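PDB 1RO5: acyl-homoserine-lactone synthase from Pseudomonas aeruginosa, which catalyses the formation of N-(3-oxododecanoyl)homoserine lactone, a quorum-sensing signal, from S-adenosyl-L-methionine and an acyl group carried on acyl carrier protein. Local coordinates for residues A27-E32 with R104-S109; L140-T145 with V174-E179; F84-H89 with L166-E171; H23-Q28 with G63-C68. All coordinates share one frame; numbering follows the deposited sequence. Where two conformers were deposited one is given.

Interaction 1: residues A27-E32 with R104-S109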
loop_
_atom_site.group_PDB
_atom_site.type_symbol
_atom_site.label_atom_id
_atom_site.label_comp_id
_atom_site.label_asym_id
_atom_site.label_seq_id
_atom_site.Cartn_x
_atom_site.Cartn_y
_atom_site.Cartn_z
ATOM N N ALA A 27 3.264 -0.295 -13.723
ATOM C CA ALA A 27 4.379 -0.486 -14.664
ATOM C C ALA A 27 5.269 0.786 -14.788
ATOM O O ALA A 27 6.502 0.670 -14.835
ATOM C CB ALA A 27 3.905 -0.925 -16.055
ATOM N N GLN A 28 4.644 1.973 -14.818
ATOM C CA GLN A 28 5.396 3.191 -14.943
ATOM C C GLN A 28 6.292 3.331 -13.725
ATOM O O GLN A 28 7.474 3.713 -13.844
ATOM C CB GLN A 28 4.465 4.413 -15.137
ATOM C CG GLN A 28 3.630 4.349 -16.496
ATOM C CD GLN A 28 2.719 5.575 -16.682
ATOM O OE1 GLN A 28 1.635 5.780 -16.007
ATOM N NE2 GLN A 28 3.181 6.429 -17.599
ATOM N N VAL A 29 5.789 2.878 -12.573
ATOM C CA VAL A 29 6.616 2.921 -11.364
ATOM C C VAL A 29 7.638 1.871 -11.236
ATOM O O VAL A 29 8.744 2.201 -10.957
ATOM C CB VAL A 29 5.756 3.071 -10.118
ATOM C CG1 VAL A 29 6.551 2.962 -8.828
ATOM C CG2 VAL A 29 5.044 4.433 -10.271
ATOM N N PHE A 30 7.242 0.613 -11.390
ATOM C CA PHE A 30 8.060 -0.583 -11.073
ATOM C C PHE A 30 8.818 -1.176 -12.275
ATOM O O PHE A 30 9.563 -2.102 -12.098
ATOM C CB PHE A 30 7.219 -1.730 -10.448
ATOM C CG PHE A 30 6.789 -1.467 -9.040
ATOM C CD1 PHE A 30 5.600 -0.746 -8.785
ATOM C CD2 PHE A 30 7.595 -1.872 -7.965
ATOM C CE1 PHE A 30 5.223 -0.380 -7.454
ATOM C CE2 PHE A 30 7.209 -1.627 -6.638
ATOM C CZ PHE A 30 6.017 -0.838 -6.372
ATOM N N LYS A 31 8.573 -0.703 -13.493
ATOM C CA LYS A 31 9.255 -1.267 -14.695
ATOM C C LYS A 31 10.786 -1.349 -14.504
ATOM O O LYS A 31 11.421 -0.356 -14.003
ATOM C CB LYS A 31 8.938 -0.504 -16.008
ATOM C CG LYS A 31 9.322 1.061 -15.891
ATOM C CD LYS A 31 9.372 1.779 -17.267
ATOM C CE LYS A 31 10.044 3.167 -17.098
ATOM N NZ LYS A 31 9.293 4.229 -17.899
ATOM N N GLU A 32 11.301 -2.543 -14.895
ATOM C CA GLU A 32 12.704 -3.010 -14.733
ATOM C C GLU A 32 13.362 -2.800 -13.338
ATOM O O GLU A 32 14.604 -3.053 -13.241
ATOM C CB GLU A 32 13.743 -2.493 -15.831
ATOM C CG GLU A 32 13.377 -2.437 -17.335
ATOM C CD GLU A 32 13.667 -1.027 -17.868
ATOM O OE1 GLU A 32 14.565 -0.321 -17.274
ATOM O OE2 GLU A 32 12.978 -0.606 -18.826
ATOM N N ARG A 104 2.991 -2.710 -3.553
ATOM C CA ARG A 104 2.794 -1.992 -4.843
ATOM C C ARG A 104 2.316 -0.550 -4.717
ATOM O O ARG A 104 1.403 -0.151 -5.429
ATOM C CB ARG A 104 1.890 -2.795 -5.809
ATOM C CG ARG A 104 2.432 -4.185 -6.197
ATOM C CD ARG A 104 3.779 -4.007 -6.880
ATOM N NE ARG A 104 4.342 -5.187 -7.546
ATOM C CZ ARG A 104 5.500 -5.815 -7.196
ATOM N NH1 ARG A 104 6.285 -5.436 -6.158
ATOM N NH2 ARG A 104 5.913 -6.808 -7.921
ATOM N N PHE A 105 2.966 0.267 -3.868
ATOM C CA PHE A 105 2.679 1.694 -3.794
ATOM C C PHE A 105 3.129 2.317 -5.017
ATOM O O PHE A 105 4.277 2.346 -5.262
ATOM C CB PHE A 105 3.309 2.538 -2.621
ATOM C CG PHE A 105 3.346 1.865 -1.303
ATOM C CD1 PHE A 105 2.643 0.687 -1.089
ATOM C CD2 PHE A 105 4.196 2.336 -0.320
ATOM C CE1 PHE A 105 2.749 -0.035 0.142
ATOM C CE2 PHE A 105 4.274 1.655 0.922
ATOM C CZ PHE A 105 3.517 0.450 1.118
ATOM N N ALA A 106 2.264 2.916 -5.775
ATOM C CA ALA A 106 2.670 3.486 -7.024
ATOM C C ALA A 106 1.956 4.843 -7.150
ATOM O O ALA A 106 0.724 4.892 -7.121
ATOM C CB ALA A 106 2.250 2.508 -8.261
ATOM N N ILE A 107 2.740 5.927 -7.307
ATOM C CA ILE A 107 2.225 7.315 -7.422
ATOM C C ILE A 107 2.762 7.950 -8.671
ATOM O O ILE A 107 3.961 7.962 -8.903
ATOM C CB ILE A 107 2.539 8.186 -6.121
ATOM C CG1 ILE A 107 1.735 7.653 -4.948
ATOM C CG2 ILE A 107 2.080 9.641 -6.299
ATOM C CD1 ILE A 107 1.867 8.441 -3.786
ATOM N N ASN A 108 1.864 8.448 -9.489
ATOM C CA ASN A 108 2.254 9.093 -10.699
ATOM C C ASN A 108 3.151 10.304 -10.333
ATOM O O ASN A 108 2.762 11.258 -9.518
ATOM C CB ASN A 108 1.065 9.548 -11.507
ATOM C CG ASN A 108 1.492 10.248 -12.806
ATOM O OD1 ASN A 108 2.569 9.972 -13.384
ATOM N ND2 ASN A 108 0.652 11.146 -13.280
ATOM N N SER A 109 4.347 10.258 -10.927
ATOM C CA SER A 109 5.367 11.260 -10.596
ATOM C C SER A 109 5.340 12.612 -11.432
ATOM O O SER A 109 5.756 13.645 -10.836
ATOM C CB SER A 109 6.722 10.573 -10.681
ATOM O OG SER A 109 7.076 10.435 -12.063
#
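Val-29, in the last turn of helix 16-30, lies over Ala-106 of strand 99-107, with their CA atoms 5.9 Å apart. Both side chains point across the gap, and Val-29 CG2 rests 3.9 Å from Ala-106 CB. No hydrogen bond joins the two segments. Phe-30 makes the larger contact. Arg-104 bends at chi2 (-60°), and its CD stands 4.0 Å from the centroid of the Phe-30 ring, over one face, in a CH-pi contact. The guanidinium continues over the same ring as a cation-pi partner, with Arg-104 CZ 4.8 Å from the Phe-30 centroid. The two planes are 34° apart, so the group is tilted and not laid flat. Ala-106 CB sits at the ring edge, 4.2 Å from Phe-30 CE1. Phe-105 O approaches the ring obliquely, 3.6 Å from Phe-30 CE1. The helix thus packs on the central sheet of the alpha-beta-alpha sandwich. Further along, Arg-104 NE forms a salt bridge with Glu-45 and NH2 bonds to Trp-36 O. The arginine is buried, and its N-H groups are left to these polar partners while Phe-30 takes a face, which should restrict how the guanidinium can turn.

Interaction 2: residues L140-T145 with V174-E179. With SO4 (sulfate ion), chain E.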
loop_
_atom_site.group_PDB
_atom_site.type_symbol
_atom_site.label_atom_id
_atom_site.label_comp_id
_atom_site.label_asym_id
_atom_site.label_seq_id
_atom_site.Cartn_x
_atom_site.Cartn_y
_atom_site.Cartn_z
ATOM N N LEU A 140 -1.430 -3.136 9.764
ATOM C CA LEU A 140 -0.976 -3.249 8.400
ATOM C C LEU A 140 0.512 -3.613 8.313
ATOM O O LEU A 140 1.370 -3.026 9.037
ATOM C CB LEU A 140 -1.213 -1.937 7.734
ATOM C CG LEU A 140 -2.721 -1.603 7.643
ATOM C CD1 LEU A 140 -2.865 -0.324 6.898
ATOM C CD2 LEU A 140 -3.650 -2.640 6.988
ATOM N N VAL A 141 0.882 -4.627 7.532
ATOM C CA VAL A 141 2.281 -4.850 7.314
ATOM C C VAL A 141 2.632 -4.513 5.840
ATOM O O VAL A 141 1.754 -4.472 4.977
ATOM C CB VAL A 141 2.666 -6.288 7.659
ATOM C CG1 VAL A 141 2.468 -6.520 9.128
ATOM C CG2 VAL A 141 1.883 -7.331 6.806
ATOM N N THR A 142 3.886 -4.209 5.558
ATOM C CA THR A 142 4.264 -3.929 4.188
ATOM C C THR A 142 5.776 -4.057 4.025
ATOM O O THR A 142 6.524 -3.868 4.967
ATOM C CB THR A 142 3.733 -2.544 3.781
ATOM O OG1 THR A 142 4.097 -2.250 2.432
ATOM C CG2 THR A 142 4.439 -1.454 4.639
ATOM N N VAL A 143 6.236 -4.331 2.827
ATOM C CA VAL A 143 7.649 -4.212 2.477
ATOM C C VAL A 143 7.734 -2.952 1.647
ATOM O O VAL A 143 7.109 -2.872 0.574
ATOM C CB VAL A 143 8.145 -5.404 1.671
ATOM C CG1 VAL A 143 9.569 -5.192 1.012
ATOM C CG2 VAL A 143 8.247 -6.576 2.549
ATOM N N THR A 144 8.469 -1.968 2.150
ATOM C CA THR A 144 8.608 -0.721 1.444
ATOM C C THR A 144 10.102 -0.252 1.607
ATOM O O THR A 144 11.001 -1.107 1.947
ATOM C CB THR A 144 7.509 0.297 1.873
ATOM O OG1 THR A 144 7.632 1.451 1.054
ATOM C CG2 THR A 144 7.724 0.798 3.293
ATOM N N THR A 145 10.441 1.007 1.265
ATOM C CA THR A 145 11.819 1.434 1.443
ATOM C C THR A 145 11.975 2.219 2.739
ATOM O O THR A 145 10.979 2.764 3.375
ATOM C CB THR A 145 12.221 2.392 0.354
ATOM O OG1 THR A 145 11.377 3.567 0.482
ATOM C CG2 THR A 145 11.986 1.821 -1.116
ATOM N N VAL A 174 12.723 -2.486 3.760
ATOM C CA VAL A 174 12.505 -2.971 5.081
ATOM C C VAL A 174 11.055 -3.444 5.158
ATOM O O VAL A 174 10.214 -2.935 4.418
ATOM C CB VAL A 174 12.761 -1.746 6.066
ATOM C CG1 VAL A 174 11.911 -0.428 5.631
ATOM C CG2 VAL A 174 12.597 -2.108 7.537
ATOM N N ALA A 175 10.734 -4.382 6.065
ATOM C CA ALA A 175 9.373 -4.822 6.409
ATOM C C ALA A 175 8.900 -4.043 7.610
ATOM O O ALA A 175 9.554 -4.062 8.680
ATOM C CB ALA A 175 9.338 -6.335 6.808
ATOM N N LEU A 176 7.734 -3.397 7.471
ATOM C CA LEU A 176 7.204 -2.637 8.535
ATOM C C LEU A 176 5.914 -3.227 9.115
ATOM O O LEU A 176 5.117 -3.789 8.397
ATOM C CB LEU A 176 6.882 -1.268 7.944
ATOM C CG LEU A 176 8.059 -0.479 7.399
ATOM C CD1 LEU A 176 7.436 0.792 6.935
ATOM C CD2 LEU A 176 9.154 -0.155 8.435
ATOM N N ARG A 177 5.681 -3.035 10.406
ATOM C CA ARG A 177 4.315 -3.159 10.964
ATOM C C ARG A 177 3.681 -1.842 11.373
ATOM O O ARG A 177 4.345 -1.079 12.016
ATOM C CB ARG A 177 4.134 -4.331 11.967
ATOM C CG ARG A 177 4.895 -4.353 13.120
ATOM C CD ARG A 177 5.245 -5.777 13.698
ATOM N NE ARG A 177 6.557 -5.631 14.428
ATOM C CZ ARG A 177 7.432 -6.607 14.678
ATOM N NH1 ARG A 177 7.122 -7.860 14.282
ATOM N NH2 ARG A 177 8.614 -6.326 15.345
ATOM N N ILE A 178 2.492 -1.492 10.861
ATOM C CA ILE A 178 1.948 -0.181 11.076
ATOM C C ILE A 178 0.748 -0.507 11.951
ATOM O O ILE A 178 -0.237 -1.038 11.413
ATOM C CB ILE A 178 1.355 0.445 9.846
ATOM C CG1 ILE A 178 2.366 0.954 8.838
ATOM C CG2 ILE A 178 0.756 1.806 10.186
ATOM C CD1 ILE A 178 2.864 0.023 7.929
ATOM N N GLU A 179 0.794 -0.208 13.271
ATOM C CA GLU A 179 -0.357 -0.455 14.176
ATOM C C GLU A 179 -1.420 0.557 13.942
ATOM O O GLU A 179 -1.133 1.767 13.885
ATOM C CB GLU A 179 0.125 -0.440 15.594
ATOM C CG GLU A 179 1.218 -1.498 15.779
ATOM C CD GLU A 179 0.641 -2.879 15.773
ATOM O OE1 GLU A 179 -0.642 -3.040 15.883
ATOM O OE2 GLU A 179 1.456 -3.796 15.616
HETATM S S SO4 E . 12.417 6.876 -1.258
HETATM O O1 SO4 E . 12.034 5.510 -1.523
HETATM O O2 SO4 E . 11.525 7.471 -0.263
HETATM O O3 SO4 E . 12.478 7.664 -2.500
HETATM O O4 SO4 E . 13.744 6.919 -0.631
#
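Thr-142 holds OG1 anti to its backbone N (chi1 180°), which puts CG2 between N and the carbonyl carbon and within 3.9 Å of Ile-178 CD1. Thr-144 has the same form, and its CG2 meets Leu-176 CD1 at 3.7 Å. Leu-140, Val-174, Leu-176 and Ile-178 share this face of the sheet, part of which helix 146-154 covers. Strands 139-145 and 171-179 run antiparallel, with short axes 149° apart. Leu-140 with Ile-178, Thr-142 with Leu-176 and Thr-144 with Val-174 are hydrogen-bonded pairs, giving six backbone bonds. One of the straighter ones, Leu-176 N to Thr-142 O, is 2.8 Å long with 168° at the hydrogen. Val-141 with Arg-177 and Val-143 with Ala-175 are non-hydrogen-bonded pairs. Here Val-141 CA comes 3.2 Å from Leu-176 O in a CA-H...O contact, and Val-141 CG1 touches Arg-177 CB at 4.0 Å. The rest of Arg-177 leads away, to a bond with Ser-160 OG and a cation-pi contact with Phe-162. Thr-142 OG1 is bonded to Leu-102 O of the neighbouring parallel strand. At the end, Thr-145 OG1 gives a 2.9 Å bond to O1 of a sulfate ion, probably from the crystallisation liquor. The same OG1 caps Val-148 N, so the anion sits near the N terminus of helix 146-154, where the helix dipole probably favours negative charge.

Interaction 3: residues F84-H89 with L166-E171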
loop_
_atom_site.group_PDB
_atom_site.type_symbol
_atom_site.label_atom_id
_atom_site.label_comp_id
_atom_site.label_asym_id
_atom_site.label_seq_id
_atom_site.Cartn_x
_atom_site.Cartn_y
_atom_site.Cartn_z
ATOM N N PHE A 84 9.306 -11.904 0.083
ATOM C CA PHE A 84 10.395 -11.246 0.711
ATOM C C PHE A 84 10.620 -11.800 2.126
ATOM O O PHE A 84 10.902 -11.010 3.013
ATOM C CB PHE A 84 10.228 -9.739 0.797
ATOM C CG PHE A 84 10.000 -9.071 -0.522
ATOM C CD1 PHE A 84 8.728 -8.537 -0.831
ATOM C CD2 PHE A 84 11.046 -8.912 -1.452
ATOM C CE1 PHE A 84 8.508 -7.879 -2.056
ATOM C CE2 PHE A 84 10.823 -8.292 -2.656
ATOM C CZ PHE A 84 9.528 -7.739 -2.956
ATOM N N PRO A 85 10.660 -13.110 2.301
ATOM C CA PRO A 85 10.732 -13.650 3.670
ATOM C C PRO A 85 12.028 -13.233 4.425
ATOM O O PRO A 85 11.934 -13.087 5.595
ATOM C CB PRO A 85 10.622 -15.179 3.492
ATOM C CG PRO A 85 10.696 -15.421 2.001
ATOM C CD PRO A 85 10.728 -14.145 1.254
ATOM N N GLU A 86 13.155 -12.972 3.778
ATOM C CA GLU A 86 14.406 -12.475 4.436
ATOM C C GLU A 86 14.132 -11.290 5.325
ATOM O O GLU A 86 14.755 -11.115 6.384
ATOM C CB GLU A 86 15.482 -11.987 3.412
ATOM C CG GLU A 86 15.413 -12.549 1.998
ATOM C CD GLU A 86 14.248 -12.008 1.067
ATOM O OE1 GLU A 86 13.266 -12.787 0.886
ATOM O OE2 GLU A 86 14.345 -10.883 0.441
ATOM N N LEU A 87 13.156 -10.442 4.961
ATOM C CA LEU A 87 12.925 -9.231 5.735
ATOM C C LEU A 87 12.219 -9.546 7.039
ATOM O O LEU A 87 12.045 -8.663 7.912
ATOM C CB LEU A 87 12.171 -8.196 4.929
ATOM C CG LEU A 87 12.973 -7.640 3.731
ATOM C CD1 LEU A 87 12.235 -6.587 2.888
ATOM C CD2 LEU A 87 14.257 -7.005 4.125
ATOM N N LEU A 88 11.756 -10.780 7.165
ATOM C CA LEU A 88 11.171 -11.242 8.452
ATOM C C LEU A 88 12.265 -11.463 9.535
ATOM O O LEU A 88 11.946 -11.606 10.701
ATOM C CB LEU A 88 10.480 -12.609 8.196
ATOM C CG LEU A 88 9.104 -12.459 7.558
ATOM C CD1 LEU A 88 8.508 -13.794 7.153
ATOM C CD2 LEU A 88 8.192 -11.586 8.580
ATOM N N HIS A 89 13.528 -11.608 9.109
ATOM C CA HIS A 89 14.659 -11.937 10.000
ATOM C C HIS A 89 14.350 -13.163 10.888
ATOM O O HIS A 89 14.470 -13.099 12.086
ATOM C CB HIS A 89 15.105 -10.658 10.769
ATOM C CG HIS A 89 15.665 -9.624 9.831
ATOM N ND1 HIS A 89 16.903 -9.783 9.205
ATOM C CD2 HIS A 89 15.078 -8.540 9.241
ATOM C CE1 HIS A 89 17.064 -8.821 8.306
ATOM N NE2 HIS A 89 16.004 -8.019 8.359
ATOM N N LEU A 166 17.414 -4.221 4.056
ATOM C CA LEU A 166 18.283 -5.021 3.189
ATOM C C LEU A 166 18.263 -4.381 1.806
ATOM O O LEU A 166 17.310 -3.701 1.457
ATOM C CB LEU A 166 17.852 -6.526 3.121
ATOM C CG LEU A 166 17.958 -7.421 4.367
ATOM C CD1 LEU A 166 17.321 -8.853 4.095
ATOM C CD2 LEU A 166 19.529 -7.603 4.869
ATOM N N LYS A 167 19.333 -4.541 1.065
ATOM C CA LYS A 167 19.381 -4.024 -0.264
ATOM C C LYS A 167 18.488 -4.899 -1.156
ATOM O O LYS A 167 18.766 -6.088 -1.390
ATOM C CB LYS A 167 20.825 -3.939 -0.786
ATOM C CG LYS A 167 21.067 -3.456 -2.275
ATOM C CD LYS A 167 22.286 -4.193 -2.905
ATOM C CE LYS A 167 22.464 -3.941 -4.468
ATOM N NZ LYS A 167 21.707 -4.874 -5.520
ATOM N N ILE A 168 17.399 -4.312 -1.641
ATOM C CA ILE A 168 16.625 -5.030 -2.642
ATOM C C ILE A 168 16.671 -4.243 -3.919
ATOM O O ILE A 168 16.163 -3.109 -3.975
ATOM C CB ILE A 168 15.155 -5.256 -2.187
ATOM C CG1 ILE A 168 15.072 -5.884 -0.787
ATOM C CG2 ILE A 168 14.487 -6.235 -3.116
ATOM C CD1 ILE A 168 15.586 -7.156 -0.734
ATOM N N GLY A 169 17.267 -4.841 -4.958
ATOM C CA GLY A 169 17.529 -4.124 -6.217
ATOM C C GLY A 169 18.439 -2.920 -5.934
ATOM O O GLY A 169 19.542 -3.063 -5.347
ATOM N N ILE A 170 17.966 -1.701 -6.217
ATOM C CA ILE A 170 18.794 -0.502 -5.947
ATOM C C ILE A 170 18.274 0.178 -4.686
ATOM O O ILE A 170 18.690 1.318 -4.373
ATOM C CB ILE A 170 18.703 0.454 -7.160
ATOM C CG1 ILE A 170 17.246 0.982 -7.332
ATOM C CG2 ILE A 170 19.231 -0.233 -8.499
ATOM C CD1 ILE A 170 17.206 2.124 -8.214
ATOM N N GLU A 171 17.305 -0.465 -3.999
ATOM C CA GLU A 171 16.699 0.176 -2.795
ATOM C C GLU A 171 17.255 -0.462 -1.487
ATOM O O GLU A 171 17.751 -1.608 -1.497
ATOM C CB GLU A 171 15.161 0.079 -2.789
ATOM C CG GLU A 171 14.421 0.519 -4.063
ATOM C CD GLU A 171 14.559 1.984 -4.397
ATOM O OE1 GLU A 171 14.196 2.360 -5.511
ATOM O OE2 GLU A 171 15.040 2.800 -3.561
#
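A beta hairpin of strands 166-168 and 171-179 sets Leu-166 and Ile-168 against the 3-10 segment 85-88. Leu-166 carries most of the contact. Its CG is anti to the carbonyl carbon (chi1 -67°), and the CD1 beyond it meets three side chains. Leu-166 CD1 lies 3.6 Å from Leu-87 CD2, and the two leucines slide past each other in opposite directions. Leu-166 CD1 also lies 3.7 Å from Glu-86 CB. The same CD1 of Leu-166 is oblique to the His-89 ring, 4.2 Å from His-89 CE1. The imidazole has Glu-86 O over the centre of one face, and its NE2 is hydrogen-bonded to Pro-164 O. The hairpin closes in a type II' turn from Ile-168 to Glu-171, with Gly-169 at phi 60°. Ile-168 N to Glu-171 O is 2.7 Å, and the return bond from Glu-171 N to Ile-168 O is 2.9 Å. On the contact side Ile-168 sends CG2 to Phe-84 CE2, 4.2 Å away and oblique to that ring. Its CD1 instead passes near the carboxylate of Glu-86. Phe-84 also meets Trp-36 edge-to-face, and both Phe-84 and Leu-87 touch Val-143 of the central sheet. Lys-167, on the other side of the strand, folds back to donate from NZ to Gly-169 O at 2.8 Å.

Interaction 4: residues H23-Q28 with G63-C68. Residue 63 of segment 63-68 comes from a tag, linker or insertion.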
loop_
_atom_site.group_PDB
_atom_site.type_symbol
_atom_site.label_atom_id
_atom_site.label_comp_id
_atom_site.label_asym_id
_atom_site.label_seq_id
_atom_site.Cartn_x
_atom_site.Cartn_y
_atom_site.Cartn_z
ATOM N N HIS A 23 -2.606 -0.875 -13.298
ATOM C CA HIS A 23 -1.483 -1.764 -13.577
ATOM C C HIS A 23 -0.497 -0.995 -14.520
ATOM O O HIS A 23 0.650 -1.309 -14.498
ATOM C CB HIS A 23 -2.021 -3.051 -14.320
ATOM C CG HIS A 23 -2.732 -4.027 -13.407
ATOM N ND1 HIS A 23 -2.075 -4.663 -12.418
ATOM C CD2 HIS A 23 -4.014 -4.463 -13.344
ATOM C CE1 HIS A 23 -2.903 -5.486 -11.772
ATOM N NE2 HIS A 23 -4.099 -5.364 -12.295
ATOM N N LYS A 24 -0.992 -0.068 -15.368
ATOM C CA LYS A 24 -0.100 0.728 -16.214
ATOM C C LYS A 24 0.696 1.648 -15.286
ATOM O O LYS A 24 1.871 1.749 -15.456
ATOM C CB LYS A 24 -0.813 1.618 -17.262
ATOM C CG LYS A 24 -1.596 0.971 -18.350
ATOM C CD LYS A 24 -0.951 1.002 -19.721
ATOM C CE LYS A 24 -1.925 0.466 -20.859
ATOM N NZ LYS A 24 -1.348 0.964 -22.217
ATOM N N LEU A 25 0.037 2.304 -14.335
ATOM C CA LEU A 25 0.691 3.123 -13.305
ATOM C C LEU A 25 1.697 2.315 -12.551
ATOM O O LEU A 25 2.772 2.795 -12.334
ATOM C CB LEU A 25 -0.299 3.772 -12.323
ATOM C CG LEU A 25 0.304 4.631 -11.241
ATOM C CD1 LEU A 25 1.325 5.643 -11.810
ATOM C CD2 LEU A 25 -0.751 5.492 -10.615
ATOM N N ARG A 26 1.375 1.081 -12.165
ATOM C CA ARG A 26 2.369 0.247 -11.487
ATOM C C ARG A 26 3.550 -0.080 -12.414
ATOM O O ARG A 26 4.683 -0.218 -11.918
ATOM C CB ARG A 26 1.721 -1.037 -11.037
ATOM C CG ARG A 26 0.871 -0.808 -9.803
ATOM C CD ARG A 26 0.010 -2.009 -9.373
ATOM N NE ARG A 26 0.650 -3.335 -9.393
ATOM C CZ ARG A 26 0.031 -4.517 -9.156
ATOM N NH1 ARG A 26 -1.260 -4.568 -8.809
ATOM N NH2 ARG A 26 0.723 -5.679 -9.310
ATOM N N ALA A 27 3.264 -0.295 -13.723
ATOM C CA ALA A 27 4.379 -0.486 -14.664
ATOM C C ALA A 27 5.269 0.786 -14.788
ATOM O O ALA A 27 6.502 0.670 -14.835
ATOM C CB ALA A 27 3.905 -0.925 -16.055
ATOM N N GLN A 28 4.644 1.973 -14.818
ATOM C CA GLN A 28 5.396 3.191 -14.943
ATOM C C GLN A 28 6.292 3.331 -13.725
ATOM O O GLN A 28 7.474 3.713 -13.844
ATOM C CB GLN A 28 4.465 4.413 -15.137
ATOM C CG GLN A 28 3.630 4.349 -16.496
ATOM C CD GLN A 28 2.719 5.575 -16.682
ATOM O OE1 GLN A 28 1.635 5.780 -16.007
ATOM N NE2 GLN A 28 3.181 6.429 -17.599
ATOM N N GLY A 63 -10.031 12.331 -13.912
ATOM C CA GLY A 63 -10.512 11.178 -14.671
ATOM C C GLY A 63 -9.467 10.081 -14.800
ATOM O O GLY A 63 -9.435 9.245 -15.705
ATOM N N GLN A 64 -8.016 10.448 -13.964
ATOM C CA GLN A 64 -6.902 9.529 -14.157
ATOM C C GLN A 64 -6.542 9.000 -12.818
ATOM O O GLN A 64 -6.525 9.787 -11.823
ATOM C CB GLN A 64 -5.667 10.247 -14.730
ATOM C CG GLN A 64 -6.066 11.020 -15.910
ATOM C CD GLN A 64 -4.856 11.559 -16.638
ATOM O OE1 GLN A 64 -4.430 12.722 -16.445
ATOM N NE2 GLN A 64 -4.299 10.717 -17.492
ATOM N N VAL A 65 -6.149 7.719 -12.818
ATOM C CA VAL A 65 -5.438 7.145 -11.653
ATOM C C VAL A 65 -4.117 7.851 -11.425
ATOM O O VAL A 65 -3.283 7.828 -12.272
ATOM C CB VAL A 65 -5.261 5.697 -11.789
ATOM C CG1 VAL A 65 -4.635 5.158 -10.474
ATOM C CG2 VAL A 65 -6.609 5.054 -11.935
ATOM N N PHE A 66 -3.938 8.509 -10.281
ATOM C CA PHE A 66 -2.611 9.090 -9.932
ATOM C C PHE A 66 -1.913 8.323 -8.844
ATOM O O PHE A 66 -0.782 8.641 -8.528
ATOM C CB PHE A 66 -2.745 10.602 -9.492
ATOM C CG PHE A 66 -2.972 11.480 -10.638
ATOM C CD1 PHE A 66 -4.268 11.629 -11.186
ATOM C CD2 PHE A 66 -1.888 12.114 -11.301
ATOM C CE1 PHE A 66 -4.480 12.434 -12.358
ATOM C CE2 PHE A 66 -2.105 12.930 -12.503
ATOM C CZ PHE A 66 -3.394 13.067 -13.025
ATOM N N GLY A 67 -2.553 7.348 -8.198
ATOM C CA GLY A 67 -1.869 6.632 -7.125
ATOM C C GLY A 67 -2.642 5.368 -6.873
ATOM O O GLY A 67 -3.861 5.316 -7.107
ATOM N N CYS A 68 -1.993 4.332 -6.401
ATOM C CA CYS A 68 -2.676 3.068 -6.186
ATOM C C CYS A 68 -1.896 2.252 -5.203
ATOM O O CYS A 68 -0.745 2.462 -5.105
ATOM C CB CYS A 68 -2.824 2.322 -7.496
ATOM S SG CYS A 68 -1.309 1.878 -8.283
#
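Arg-26, whose CG touches Cys-68, has His-23 ND1 over one face of its guanidinium, 3.7 Å above the plane and offset toward the rim. Across the contact, the flat group that matters is the peptide between Phe-66 and Gly-67. Leu-25 CD2 lies on it, 3.5 Å from Phe-66 C and equally far from Gly-67 N. These two residues form a classic beta bulge, since both face Ile-59 on strand 55-61. The Phe-66 side chain sets out away from the helix. The axes of the short segments 23-28 and 64-68 are 74° apart in direction and approach to 8.6 Å. Helix 16-30 thus packs across one face of the sheet in this alpha-beta-alpha sandwich. Leu-25 has CG anti to its backbone N (chi1 -180°), and its CD2 does all the touching. Besides the peptide it meets Val-65 CG1 at 3.9 Å and, more loosely, Cys-68 SG at 4.3 Å. No hydrogen bond crosses between the two segments, although Glu-21 of the same helix accepts from Val-65 N. Arg-26 is buried, and its polar end finds partners in other parts of the chain: NE forms a salt bridge with Glu-45, and NH2 another with Asp-50. Within segment 63-68, Arg-26 touches through its aliphatic CG. Cys-68 holds SG between its backbone N and carbonyl carbon (chi1 62°), where the sulfur lies 3.8 Å from Arg-26 CG.

From the N terminus, helix 16-30 starts two contacts. Interaction 4 closes first, on strand 64-73. Interaction 1 shares Ala-27 and Gln-28 with it and closes later, on the neighbouring strand 99-107. Backbone bonds between Cys-68 and Ala-106 and between Phe-66 and Asn-108 join the two. Interaction 3 opens at 84-89, inside the loop of interaction 1, and closes at 166-171, so the two cross. Interaction 2 crosses interaction 3 in turn and lies in series with interactions 1 and 4. Phe-105 packs on Thr-142 and Thr-144, linking interactions 1 and 2, while Leu-87 meets Val-143, linking 3 and 2. All four reach the same central sheet.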